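PDB 7AE5: phenolic acid decarboxylase from Sedimentibacter hydroxybenzoicus, which catalyses the reversible, non-oxidative decarboxylation of 4-hydroxybenzoate and 3,4-dihydroxybenzoate to phenol and catechol, using prenylated FMN and manganese. Local coordinates for residues C[400-404]-C[405-409]. Residues are numbered along the deposited sequence; the frame is centred on the assembly and turned at random.
Sequences VMWAL and TTRVH. With RB (rubidium ion), chain Q.
Trp402 O accepts two hydroxyl hydrogen bonds, from Thr405 OG1 and Thr406 OG1, each 2.9 Å long, near the C-terminal end of helix 397-407 in the UbiD C-terminal domain. The two donors reach it from opposite faces of its carbonyl plane. Thr405 N bonds chiefly to Met401 O (3.0 Å); its second branch, to Trp402 O, is weak, as is the bond there from Thr406 N. Both hydroxyls can fold back onto the preceding turn because each lies between its own backbone N and carbonyl carbon (chi1 60° and 58°). Thr405 OG1 also bonds Thr348 OG1 of a second copy of this protein, and Trp402 NE1 donates to Pro280 O of that subunit. Thr406 OG1 sits 3.8 Å above the plane of the Trp402 ring, offset toward its rim; in the Arg407 conformer described, one of two, it accepts from NE. With alanine at Thr406, Trp402 O would probably keep Thr405 OG1 as its one hydroxyl donor, and the indole would lose the oxygen over one face. Arg407 N continues the helical bonding to Ala403 O, whereas Arg407 O coordinates the rubidium ion at 2.5 Å, alongside a water, Asp413 OD2 and the carbonyl oxygens of Asp441 and Thr443, among others. Leu404 and Val408 lie side by side, CD2 of the former 3.8 Å from CG2 of the latter.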
loop_
_atom_site.group_PDB
_atom_site.type_symbol
_atom_site.label_atom_id
_atom_site.label_comp_id
_atom_site.label_asym_id
_atom_site.label_seq_id
_atom_site.Cartn_x
_atom_site.Cartn_y
_atom_site.Cartn_z
ATOM N N VAL C 400 -17.039 -21.355 1.821
ATOM C CA VAL C 400 -16.370 -20.105 1.478
ATOM C C VAL C 400 -15.095 -19.940 2.296
ATOM O O VAL C 400 -14.077 -19.449 1.789
ATOM C CB VAL C 400 -17.333 -18.921 1.676
ATOM C CG1 VAL C 400 -16.642 -17.604 1.347
ATOM C CG2 VAL C 400 -18.581 -19.105 0.823
ATOM N N MET C 401 -15.127 -20.342 3.571
ATOM C CA MET C 401 -13.927 -20.294 4.401
ATOM C C MET C 401 -12.812 -21.134 3.792
ATOM O O MET C 401 -11.657 -20.696 3.716
ATOM C CB MET C 401 -14.244 -20.778 5.818
ATOM C CG MET C 401 -14.778 -19.707 6.761
ATOM S SD MET C 401 -13.854 -18.160 6.720
ATOM C CE MET C 401 -12.243 -18.704 7.288
ATOM N N TRP C 402 -13.142 -22.354 3.356
ATOM C CA TRP C 402 -12.160 -23.201 2.688
ATOM C C TRP C 402 -11.558 -22.493 1.482
ATOM O O TRP C 402 -10.335 -22.455 1.314
ATOM C CB TRP C 402 -12.808 -24.519 2.262
ATOM C CG TRP C 402 -11.958 -25.321 1.316
ATOM C CD1 TRP C 402 -10.834 -26.029 1.625
ATOM C CD2 TRP C 402 -12.156 -25.475 -0.094
ATOM N NE1 TRP C 402 -10.326 -26.627 0.495
ATOM C CE2 TRP C 402 -11.118 -26.299 -0.574
ATOM C CE3 TRP C 402 -13.111 -24.999 -0.998
ATOM C CZ2 TRP C 402 -11.008 -26.657 -1.916
ATOM C CZ3 TRP C 402 -13.000 -25.356 -2.330
ATOM C CH2 TRP C 402 -11.957 -26.177 -2.777
ATOM N N ALA C 403 -12.412 -21.913 0.635
ATOM C CA ALA C 403 -11.922 -21.222 -0.552
ATOM C C ALA C 403 -11.041 -20.038 -0.179
ATOM O O ALA C 403 -10.070 -19.730 -0.881
ATOM C CB ALA C 403 -13.097 -20.769 -1.417
ATOM N N LEU C 404 -11.360 -19.360 0.926
ATOM C CA LEU C 404 -10.530 -18.242 1.360
ATOM C C LEU C 404 -9.157 -18.716 1.815
ATOM O O LEU C 404 -8.142 -18.072 1.526
ATOM C CB LEU C 404 -11.229 -17.470 2.478
ATOM C CG LEU C 404 -12.463 -16.662 2.075
ATOM C CD1 LEU C 404 -13.067 -15.970 3.284
ATOM C CD2 LEU C 404 -12.108 -15.653 0.998
ATOM N N THR C 405 -9.098 -19.845 2.517
ATOM C CA THR C 405 -7.835 -20.300 3.082
ATOM C C THR C 405 -6.924 -20.985 2.068
ATOM O O THR C 405 -5.742 -21.176 2.368
ATOM C CB THR C 405 -8.094 -21.250 4.255
ATOM O OG1 THR C 405 -8.843 -22.386 3.802
ATOM C CG2 THR C 405 -8.865 -20.540 5.358
ATOM N N THR C 406 -7.423 -21.358 0.884
ATOM C CA THR C 406 -6.609 -22.101 -0.074
ATOM C C THR C 406 -6.452 -21.446 -1.445
ATOM O O THR C 406 -5.572 -21.869 -2.203
ATOM C CB THR C 406 -7.166 -23.525 -0.269
ATOM O OG1 THR C 406 -8.527 -23.465 -0.716
ATOM C CG2 THR C 406 -7.093 -24.321 1.032
ATOM N N ARG C 407 -7.265 -20.442 -1.789
ATOM C CA ARG C 407 -7.177 -19.777 -3.085
ATOM C C ARG C 407 -6.906 -18.282 -2.985
ATOM O O ARG C 407 -6.835 -17.608 -4.026
ATOM C CB ARG C 407 -8.468 -19.992 -3.891
ATOM C CG ARG C 407 -9.060 -21.384 -3.777
ATOM C CD ARG C 407 -8.299 -22.386 -4.625
ATOM N NE ARG C 407 -8.012 -23.608 -3.884
ATOM C CZ ARG C 407 -7.974 -24.818 -4.423
ATOM N NH1 ARG C 407 -7.717 -25.892 -3.694
ATOM N NH2 ARG C 407 -8.203 -24.955 -5.726
ATOM N N VAL C 408 -6.769 -17.743 -1.778
ATOM C CA VAL C 408 -6.528 -16.322 -1.565
ATOM C C VAL C 408 -5.073 -16.146 -1.161
ATOM O O VAL C 408 -4.669 -16.528 -0.055
ATOM C CB VAL C 408 -7.464 -15.726 -0.504
ATOM C CG1 VAL C 408 -7.010 -14.319 -0.121
ATOM C CG2 VAL C 408 -8.885 -15.701 -1.012
ATOM N N HIS C 409 -4.283 -15.583 -2.063
ATOM C CA HIS C 409 -2.986 -15.019 -1.730
ATOM C C HIS C 409 -3.243 -13.554 -1.419
ATOM O O HIS C 409 -3.477 -12.763 -2.341
ATOM C CB HIS C 409 -2.001 -15.189 -2.886
ATOM C CG HIS C 409 -0.590 -14.805 -2.559
ATOM N ND1 HIS C 409 -0.252 -13.581 -2.024
ATOM C CD2 HIS C 409 0.573 -15.480 -2.714
ATOM C CE1 HIS C 409 1.057 -13.522 -1.855
ATOM N NE2 HIS C 409 1.581 -14.662 -2.267
HETATM RB RB RB Q . -7.322 -16.428 -6.120
HETATM O O HOH W 1 -7.031 -15.824 -8.479
#